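Local structure of probable fimbrial chaperone YadV (Escherichia coli K-12, 5GHU) at residues I3-T8 against T116-F121; L168-K173 against N200-H205; N28-V33 against R61-R66. The protein probably acts as a periplasmic chaperone that folds and escorts pilus subunits during assembly of fimbriae on the bacterial surface. All coordinates share one frame; numbering follows the deposited sequence.

Interaction 1: residues I3-T8 against T116-F121; sequences IVISGT and TRIKLF
Ile5 and Ile118 meet tip to tip at an open edge of the N-terminal immunoglobulin-like sandwich of this PapD-type chaperone. The 3-8 segment carries the chain from strand 3-5, which pairs with strand 19-25, towards strand 9-13, which runs parallel to strand 114-123, consistent with the switch of the first strand from one sheet to the other in PapD-type chaperones. Ile118 places CG1 between the backbone N and the carbonyl carbon (chi1 62°). Its chain then runs on extended, so that CD1 lies 3.6 Å from Ile5 CG2 and also against Gly7 O. Ile5 holds CG1 anti to its carbonyl carbon, and Ile5 CD1 lies 4.1 Å from Ile118 CG2. The Ile5 side chain also slides past that of Thr116 in the opposite direction, its CD1 4.1 Å from Thr116 CG2. Val92 of strand 86-95 and Val21 and Leu23 of strand 19-25 continue the apolar packing around Ile5. The positive phi of Gly7 (107°) would jam a CB against the preceding carbonyl oxygen, which suits glycine at the bend. Beyond it, Thr8 O rests on the branch point of its partner, 3.4 Å from Ile118 CB. An alanine in place of Ile118 would probably leave Ile5 CG2 without its partner on this strand, rob Ile5 CD1 of one of its neighbours and open a gap under Gly7 O. The same Thr8 O is linked to the other backbone through a water that donates to it at 2.6 Å and accepts from Lys119 N at 2.8 Å.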
loop_
_atom_site.group_PDB
_atom_site.type_symbol
_atom_site.label_atom_id
_atom_site.label_comp_id
_atom_site.label_asym_id
_atom_site.label_seq_id
_atom_site.Cartn_x
_atom_site.Cartn_y
_atom_site.Cartn_z
ATOM N N ILE A 3 -2.535 -19.436 2.511
ATOM C CA ILE A 3 -3.605 -18.467 2.705
ATOM C C ILE A 3 -3.463 -17.300 1.755
ATOM O O ILE A 3 -2.413 -16.672 1.669
ATOM C CB ILE A 3 -3.640 -17.942 4.154
ATOM C CG1 ILE A 3 -3.693 -19.124 5.129
ATOM C CG2 ILE A 3 -4.825 -17.015 4.342
ATOM C CD1 ILE A 3 -4.934 -20.054 4.938
ATOM N N VAL A 4 -4.532 -17.035 1.024
ATOM C CA VAL A 4 -4.610 -15.937 0.073
ATOM C C VAL A 4 -5.627 -14.904 0.530
ATOM O O VAL A 4 -6.739 -15.250 0.920
ATOM C CB VAL A 4 -4.981 -16.465 -1.324
ATOM C CG1 VAL A 4 -5.127 -15.316 -2.301
ATOM C CG2 VAL A 4 -3.910 -17.440 -1.782
ATOM N N ILE A 5 -5.232 -13.624 0.494
ATOM C CA ILE A 5 -6.103 -12.537 0.813
ATOM C C ILE A 5 -6.765 -12.048 -0.470
ATOM O O ILE A 5 -6.089 -11.877 -1.492
ATOM C CB ILE A 5 -5.316 -11.367 1.478
ATOM C CG1 ILE A 5 -4.571 -11.844 2.711
ATOM C CG2 ILE A 5 -6.266 -10.201 1.818
ATOM C CD1 ILE A 5 -3.534 -10.750 3.203
ATOM N N SER A 6 -8.072 -11.806 -0.434
ATOM C CA SER A 6 -8.769 -11.281 -1.624
ATOM C C SER A 6 -8.509 -9.790 -1.699
ATOM O O SER A 6 -8.967 -9.032 -0.866
ATOM C CB SER A 6 -10.251 -11.554 -1.557
ATOM O OG SER A 6 -10.481 -12.971 -1.573
ATOM N N GLY A 7 -7.715 -9.371 -2.669
ATOM C CA GLY A 7 -7.421 -7.954 -2.778
ATOM C C GLY A 7 -6.002 -7.648 -2.355
ATOM O O GLY A 7 -5.447 -8.345 -1.499
ATOM N N THR A 8 -5.410 -6.615 -2.947
ATOM C CA THR A 8 -4.045 -6.277 -2.611
ATOM C C THR A 8 -3.976 -5.064 -1.696
ATOM O O THR A 8 -2.890 -4.713 -1.226
ATOM C CB THR A 8 -3.194 -5.999 -3.852
ATOM O OG1 THR A 8 -3.754 -4.892 -4.572
ATOM C CG2 THR A 8 -3.120 -7.232 -4.726
ATOM N N THR A 116 1.900 -12.660 5.705
ATOM C CA THR A 116 1.695 -11.782 4.573
ATOM C C THR A 116 1.014 -10.513 5.085
ATOM O O THR A 116 0.299 -10.552 6.065
ATOM C CB THR A 116 0.831 -12.456 3.474
ATOM O OG1 THR A 116 1.619 -13.469 2.836
ATOM C CG2 THR A 116 0.404 -11.457 2.417
ATOM N N ARG A 117 1.282 -9.383 4.449
ATOM C CA ARG A 117 0.693 -8.103 4.870
ATOM C C ARG A 117 0.210 -7.368 3.630
ATOM O O ARG A 117 0.903 -7.390 2.620
ATOM C CB ARG A 117 1.709 -7.195 5.578
ATOM C CG ARG A 117 2.387 -7.733 6.807
ATOM C CD ARG A 117 3.334 -6.683 7.382
ATOM N NE ARG A 117 4.015 -5.956 6.317
ATOM C CZ ARG A 117 4.763 -4.873 6.510
ATOM N NH1 ARG A 117 4.923 -4.390 7.735
ATOM N NH2 ARG A 117 5.339 -4.269 5.478
ATOM N N ILE A 118 -0.926 -6.670 3.726
ATOM C CA ILE A 118 -1.365 -5.709 2.699
ATOM C C ILE A 118 -1.743 -4.410 3.363
ATOM O O ILE A 118 -1.984 -4.364 4.563
ATOM C CB ILE A 118 -2.597 -6.184 1.873
ATOM C CG1 ILE A 118 -3.827 -6.370 2.761
ATOM C CG2 ILE A 118 -2.272 -7.432 1.069
ATOM C CD1 ILE A 118 -5.075 -6.766 1.961
ATOM N N LYS A 119 -1.740 -3.327 2.598
ATOM C CA LYS A 119 -2.066 -2.005 3.158
ATOM C C LYS A 119 -3.561 -1.820 3.353
ATOM O O LYS A 119 -4.383 -2.238 2.514
ATOM C CB LYS A 119 -1.579 -0.902 2.226
ATOM C CG LYS A 119 -0.052 -0.863 2.136
ATOM C CD LYS A 119 0.341 0.066 0.934
ATOM C CE LYS A 119 1.821 -0.011 0.537
ATOM N NZ LYS A 119 2.053 0.693 -0.783
ATOM N N LEU A 120 -3.881 -1.146 4.449
ATOM C CA LEU A 120 -5.255 -0.647 4.672
ATOM C C LEU A 120 -5.181 0.877 4.684
ATOM O O LEU A 120 -4.383 1.474 5.410
ATOM C CB LEU A 120 -5.831 -1.169 5.990
ATOM C CG LEU A 120 -7.237 -0.597 6.279
ATOM C CD1 LEU A 120 -8.088 -1.672 7.026
ATOM C CD2 LEU A 120 -7.158 0.675 7.115
ATOM N N PHE A 121 -5.977 1.531 3.845
ATOM C CA PHE A 121 -5.996 2.991 3.843
ATOM C C PHE A 121 -7.260 3.449 4.499
ATOM O O PHE A 121 -8.369 3.152 3.984
ATOM C CB PHE A 121 -5.921 3.560 2.399
ATOM C CG PHE A 121 -4.651 3.186 1.681
ATOM C CD1 PHE A 121 -3.524 3.920 1.875
ATOM C CD2 PHE A 121 -4.594 2.083 0.813
ATOM C CE1 PHE A 121 -2.322 3.600 1.201
ATOM C CE2 PHE A 121 -3.351 1.718 0.173
ATOM C CZ PHE A 121 -2.240 2.491 0.354
HETATM O O HOH W 1 -0.934 -3.349 -0.105
#

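Interaction 2: residues L168-K173 against N200-H205; sequences LEASGK and NSAKVH
Leu168 lays one branch of its side chain over the methyl of Ala202, with CD2 3.9 Å from Ala202 CB. Its CG is anti to the backbone N (chi1 -176°), beside the carbonyl carbon, and touches the same methyl. Ala170 CB also approaches the methyl, 4.2 Å from Ala202 CB. Trp142 and Leu151 of the facing sheet pack on Leu168, and Trp142 also touches Ala202, which places this apolar row in the interior of the C-terminal immunoglobulin-like domain. The two strands run antiparallel here. Glu169 and Lys203 form a hydrogen-bonded pair: Glu169 N donates to Lys203 O at 2.8 Å, and Lys203 N returns the bond to Glu169 O at 2.9 Å. The side chains of this pair stand on the opposite face from Leu168 and Val204, and cross obliquely. Lys203 bends at chi3 and again at chi4 (95°), the last turn setting NZ 3.3 Å from Glu169 OE1 in a salt bridge whose hydrogen bond is weak. A water donates to Glu169 OE1 at 2.6 Å and accepts a weak bond from Lys203 NZ. The other carboxylate oxygen, OE2, has a salt bridge to Arg174. Beyond Ala170 the chain reverses in a type I' turn, the tight hairpin leading to strand 173-176. At this end water takes over from direct pairing: one molecule accepts from Ser171 N at 2.7 Å and donates to Ser201 O, while another links Ser171 OG to Asn200 O. Direct bonds thus pair the strands on their inner stretch, while the turn end relies on water; shared between Lys203 and Arg174, the Glu169 carboxylate is likely to stay ionised.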
loop_
_atom_site.group_PDB
_atom_site.type_symbol
_atom_site.label_atom_id
_atom_site.label_comp_id
_atom_site.label_asym_id
_atom_site.label_seq_id
_atom_site.Cartn_x
_atom_site.Cartn_y
_atom_site.Cartn_z
ATOM N N LEU A 168 13.001 6.642 -15.122
ATOM C CA LEU A 168 13.416 7.902 -15.698
ATOM C C LEU A 168 14.040 7.611 -17.053
ATOM O O LEU A 168 14.769 6.646 -17.168
ATOM C CB LEU A 168 14.433 8.547 -14.762
ATOM C CG LEU A 168 14.840 9.927 -15.242
ATOM C CD1 LEU A 168 15.043 10.783 -13.998
ATOM C CD2 LEU A 168 16.140 9.761 -16.025
ATOM N N GLU A 169 13.690 8.403 -18.058
ATOM C CA GLU A 169 14.243 8.215 -19.406
ATOM C C GLU A 169 14.928 9.469 -19.868
ATOM O O GLU A 169 14.428 10.567 -19.687
ATOM C CB GLU A 169 13.119 7.873 -20.377
ATOM C CG GLU A 169 13.393 6.774 -21.350
ATOM C CD GLU A 169 12.083 6.113 -21.718
ATOM O OE1 GLU A 169 11.067 6.833 -21.793
ATOM O OE2 GLU A 169 12.051 4.895 -21.860
ATOM N N ALA A 170 16.065 9.289 -20.514
ATOM C CA ALA A 170 16.768 10.410 -21.111
ATOM C C ALA A 170 17.625 9.914 -22.255
ATOM O O ALA A 170 18.387 8.983 -22.066
ATOM C CB ALA A 170 17.649 11.113 -20.076
ATOM N N SER A 171 17.499 10.558 -23.414
ATOM C CA SER A 171 18.317 10.220 -24.572
ATOM C C SER A 171 18.205 8.726 -24.890
ATOM O O SER A 171 19.224 8.107 -25.252
ATOM C CB SER A 171 19.794 10.577 -24.344
ATOM O OG SER A 171 19.982 11.947 -23.987
ATOM N N GLY A 172 17.015 8.179 -24.713
ATOM C CA GLY A 172 16.694 6.810 -25.083
ATOM C C GLY A 172 17.114 5.751 -24.088
ATOM O O GLY A 172 16.927 4.551 -24.317
ATOM N N LYS A 173 17.717 6.173 -22.978
ATOM C CA LYS A 173 18.145 5.231 -21.976
ATOM C C LYS A 173 17.136 5.296 -20.854
ATOM O O LYS A 173 16.630 6.381 -20.515
ATOM C CB LYS A 173 19.550 5.552 -21.458
ATOM C CG LYS A 173 20.638 5.219 -22.512
ATOM C CD LYS A 173 22.011 5.627 -22.009
ATOM C CE LYS A 173 22.784 4.449 -21.413
ATOM N NZ LYS A 173 22.220 3.971 -20.109
ATOM N N ASN A 200 19.964 15.480 -19.196
ATOM C CA ASN A 200 19.209 16.476 -19.937
ATOM C C ASN A 200 17.882 15.956 -20.477
ATOM O O ASN A 200 17.798 14.835 -21.002
ATOM C CB ASN A 200 20.038 17.002 -21.111
ATOM C CG ASN A 200 21.333 17.634 -20.668
ATOM O OD1 ASN A 200 21.423 18.189 -19.573
ATOM N ND2 ASN A 200 22.350 17.554 -21.517
ATOM N N SER A 201 16.861 16.797 -20.365
ATOM C CA SER A 201 15.535 16.546 -20.913
ATOM C C SER A 201 14.976 15.205 -20.475
ATOM O O SER A 201 14.483 14.439 -21.291
ATOM C CB SER A 201 15.563 16.626 -22.432
ATOM O OG SER A 201 15.997 17.916 -22.829
ATOM N N ALA A 202 15.045 14.931 -19.183
ATOM C CA ALA A 202 14.607 13.633 -18.689
ATOM C C ALA A 202 13.109 13.633 -18.471
ATOM O O ALA A 202 12.494 14.687 -18.186
ATOM C CB ALA A 202 15.295 13.301 -17.422
ATOM N N LYS A 203 12.537 12.452 -18.581
ATOM C CA LYS A 203 11.100 12.295 -18.298
ATOM C C LYS A 203 10.906 11.165 -17.311
ATOM O O LYS A 203 11.566 10.127 -17.398
ATOM C CB LYS A 203 10.309 11.977 -19.580
ATOM C CG LYS A 203 10.689 12.784 -20.789
ATOM C CD LYS A 203 9.840 12.392 -22.006
ATOM C CE LYS A 203 10.514 11.327 -22.901
ATOM N NZ LYS A 203 10.112 9.913 -22.619
ATOM N N VAL A 204 9.903 11.324 -16.435
ATOM C CA VAL A 204 9.513 10.261 -15.528
ATOM C C VAL A 204 8.290 9.562 -16.065
ATOM O O VAL A 204 7.399 10.213 -16.627
ATOM C CB VAL A 204 9.217 10.840 -14.108
ATOM C CG1 VAL A 204 8.604 9.796 -13.180
ATOM C CG2 VAL A 204 10.512 11.346 -13.552
ATOM N N HIS A 205 8.277 8.231 -15.977
ATOM C CA HIS A 205 7.069 7.484 -16.303
ATOM C C HIS A 205 6.795 6.553 -15.109
ATOM O O HIS A 205 7.733 6.038 -14.505
ATOM C CB HIS A 205 7.268 6.698 -17.620
ATOM C CG HIS A 205 6.032 5.972 -18.071
ATOM N ND1 HIS A 205 5.691 4.726 -17.601
ATOM C CD2 HIS A 205 5.027 6.360 -18.886
ATOM C CE1 HIS A 205 4.559 4.342 -18.168
ATOM N NE2 HIS A 205 4.116 5.334 -18.926
HETATM O O HOH W 2 9.074 7.946 -20.605
HETATM O O HOH W 3 16.366 12.990 -23.226
HETATM O O HOH W 4 20.253 13.177 -21.880
#

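Interaction 3: residues N28-V33 against R61-R66; sequences NNPLLV and RIDAKR
This is the end of an antiparallel strand pair, where strands 31-38 and 53-62 of the N-terminal domain part into loops at one tip of the sandwich. Leu31 and Ile62 form the hydrogen-bonded pair: Leu31 N donates to Ile62 O at 3.0 Å, and Ile62 N donates to Leu31 O at 2.9 Å. The first acceptor is shared, since Ile62 O also takes a hydrogen bond from Asn25 ND2 and a CA-H contact from Pro30. On the face of Leu31 and Ile62, Val33 crosses Ile62 at a slant, with Val33 CG2 3.7 Å from Ile62 CD1; Leu23 and Ile3 help bury it. On the other face Leu32 and Arg61 lie side by side, pointing the same way, and Leu32 CD2 is 4.0 Å from both Arg61 CB and NH1. Arg61 holds CG anti to its backbone N (chi1 -178°), and a bend at chi3 (38°) follows farther out. Past the bridges, Pro30 CB sits 3.4 Å from Asp63 OD1. A type II turn from Asp63 to Arg66 then brings Ala64 CB against the backbone of Asn28, 3.4 Å from its O. Lys65 runs alongside Asn28, CE 3.7 Å from Asn28 ND2, but its ammonium bonds to Lys26 O. The direct polar link between the segments is therefore a single pair of backbone bonds, so the register here is set by that pair, while the loop side chains meet without a direct polar bond and probably hold each other less firmly.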
loop_
_atom_site.group_PDB
_atom_site.type_symbol
_atom_site.label_atom_id
_atom_site.label_comp_id
_atom_site.label_asym_id
_atom_site.label_seq_id
_atom_site.Cartn_x
_atom_site.Cartn_y
_atom_site.Cartn_z
ATOM N N ASN A 28 -3.634 -27.812 0.883
ATOM C CA ASN A 28 -4.303 -29.105 1.074
ATOM C C ASN A 28 -4.520 -29.517 2.527
ATOM O O ASN A 28 -5.195 -30.501 2.807
ATOM C CB ASN A 28 -3.520 -30.195 0.360
ATOM C CG ASN A 28 -3.364 -29.910 -1.108
ATOM O OD1 ASN A 28 -2.247 -29.751 -1.602
ATOM N ND2 ASN A 28 -4.483 -29.815 -1.818
ATOM N N ASN A 29 -3.958 -28.749 3.445
ATOM C CA ASN A 29 -4.105 -29.001 4.862
ATOM C C ASN A 29 -4.743 -27.816 5.567
ATOM O O ASN A 29 -4.666 -26.691 5.072
ATOM C CB ASN A 29 -2.738 -29.308 5.465
ATOM C CG ASN A 29 -1.990 -30.368 4.677
ATOM O OD1 ASN A 29 -2.518 -31.454 4.418
ATOM N ND2 ASN A 29 -0.763 -30.048 4.272
ATOM N N PRO A 30 -5.364 -28.042 6.694
ATOM C CA PRO A 30 -5.968 -26.951 7.426
ATOM C C PRO A 30 -4.897 -26.133 8.054
ATOM O O PRO A 30 -3.827 -26.642 8.257
ATOM C CB PRO A 30 -6.745 -27.638 8.516
ATOM C CG PRO A 30 -6.138 -28.957 8.645
ATOM C CD PRO A 30 -5.628 -29.333 7.315
ATOM N N LEU A 31 -5.194 -24.885 8.353
ATOM C CA LEU A 31 -4.203 -24.009 8.993
ATOM C C LEU A 31 -4.834 -23.192 10.119
ATOM O O LEU A 31 -6.017 -22.864 10.056
ATOM C CB LEU A 31 -3.587 -23.054 7.962
ATOM C CG LEU A 31 -2.617 -23.551 6.885
ATOM C CD1 LEU A 31 -3.049 -24.841 6.316
ATOM C CD2 LEU A 31 -2.495 -22.548 5.747
ATOM N N LEU A 32 -4.051 -22.889 11.154
ATOM C CA LEU A 32 -4.415 -21.863 12.131
ATOM C C LEU A 32 -3.987 -20.551 11.529
ATOM O O LEU A 32 -2.858 -20.452 11.072
ATOM C CB LEU A 32 -3.720 -22.097 13.478
ATOM C CG LEU A 32 -4.165 -23.471 13.953
ATOM C CD1 LEU A 32 -3.400 -23.897 15.214
ATOM C CD2 LEU A 32 -5.665 -23.452 14.175
ATOM N N VAL A 33 -4.876 -19.557 11.513
ATOM C CA VAL A 33 -4.565 -18.286 10.888
ATOM C C VAL A 33 -4.856 -17.093 11.792
ATOM O O VAL A 33 -5.959 -16.937 12.298
ATOM C CB VAL A 33 -5.387 -18.146 9.594
ATOM C CG1 VAL A 33 -5.042 -16.821 8.858
ATOM C CG2 VAL A 33 -5.147 -19.382 8.724
ATOM N N ARG A 61 -9.372 -21.289 12.468
ATOM C CA ARG A 61 -8.954 -22.484 11.763
ATOM C C ARG A 61 -9.639 -22.498 10.400
ATOM O O ARG A 61 -10.867 -22.532 10.334
ATOM C CB ARG A 61 -9.312 -23.750 12.565
ATOM C CG ARG A 61 -8.868 -25.039 11.919
ATOM C CD ARG A 61 -8.862 -26.215 12.916
ATOM N NE ARG A 61 -9.976 -26.181 13.867
ATOM C CZ ARG A 61 -9.856 -25.861 15.157
ATOM N NH1 ARG A 61 -8.667 -25.549 15.660
ATOM N NH2 ARG A 61 -10.922 -25.855 15.950
ATOM N N ILE A 62 -8.847 -22.483 9.333
ATOM C CA ILE A 62 -9.365 -22.492 7.964
ATOM C C ILE A 62 -8.996 -23.810 7.301
ATOM O O ILE A 62 -7.811 -24.088 7.081
ATOM C CB ILE A 62 -8.810 -21.354 7.136
ATOM C CG1 ILE A 62 -8.906 -20.025 7.894
ATOM C CG2 ILE A 62 -9.589 -21.290 5.804
ATOM C CD1 ILE A 62 -8.375 -18.776 7.112
ATOM N N ASP A 63 -9.997 -24.633 6.996
ATOM C CA ASP A 63 -9.736 -25.942 6.401
ATOM C C ASP A 63 -9.257 -25.789 4.983
ATOM O O ASP A 63 -9.422 -24.722 4.387
ATOM C CB ASP A 63 -10.989 -26.796 6.417
ATOM C CG ASP A 63 -11.168 -27.502 7.722
ATOM O OD1 ASP A 63 -10.145 -27.734 8.388
ATOM O OD2 ASP A 63 -12.318 -27.801 8.091
ATOM N N ALA A 64 -8.628 -26.831 4.463
ATOM C CA ALA A 64 -8.196 -26.839 3.077
ATOM C C ALA A 64 -9.365 -26.468 2.171
ATOM O O ALA A 64 -10.474 -26.998 2.323
ATOM C CB ALA A 64 -7.656 -28.204 2.692
ATOM N N LYS A 65 -9.110 -25.560 1.235
ATOM C CA LYS A 65 -10.088 -25.201 0.215
ATOM C C LYS A 65 -11.318 -24.551 0.822
ATOM O O LYS A 65 -12.376 -24.520 0.210
ATOM C CB LYS A 65 -10.501 -26.434 -0.595
ATOM C CG LYS A 65 -9.334 -27.272 -1.070
ATOM C CD LYS A 65 -8.441 -26.533 -2.064
ATOM C CE LYS A 65 -7.177 -27.365 -2.328
ATOM N NZ LYS A 65 -6.287 -26.714 -3.324
ATOM N N ARG A 66 -11.191 -24.044 2.036
ATOM C CA ARG A 66 -12.264 -23.251 2.624
ATOM C C ARG A 66 -11.755 -21.850 2.943
ATOM O O ARG A 66 -10.597 -21.539 2.688
ATOM C CB ARG A 66 -12.809 -23.925 3.870
ATOM C CG ARG A 66 -13.418 -25.307 3.581
ATOM C CD ARG A 66 -14.622 -25.021 2.719
ATOM N NE ARG A 66 -15.738 -24.653 3.581
ATOM C CZ ARG A 66 -16.545 -25.560 4.141
ATOM N NH1 ARG A 66 -16.350 -26.850 3.906
ATOM N NH2 ARG A 66 -17.540 -25.181 4.933
#

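Overall arrangement
From the N terminus, the chain leaves residues 3-8 and first closes a loop at interaction 3, where 61-66 returns to 28-33. It then continues to 116-121, which closes interaction 1 around it, so interaction 3 is nested within interaction 1. Their centres lie about 17 Å apart, and they touch in the sandwich interior, with Ile3 CD1 3.6 Å from Leu31 CD2. Interaction 2 follows in series, its 168-173 and 200-205 segments closing a loop in the C-terminal domain, with its centre about 49 Å from that of interaction 3. Interactions 1 and 3 therefore tie together one domain, while interaction 2 joins strands of the other.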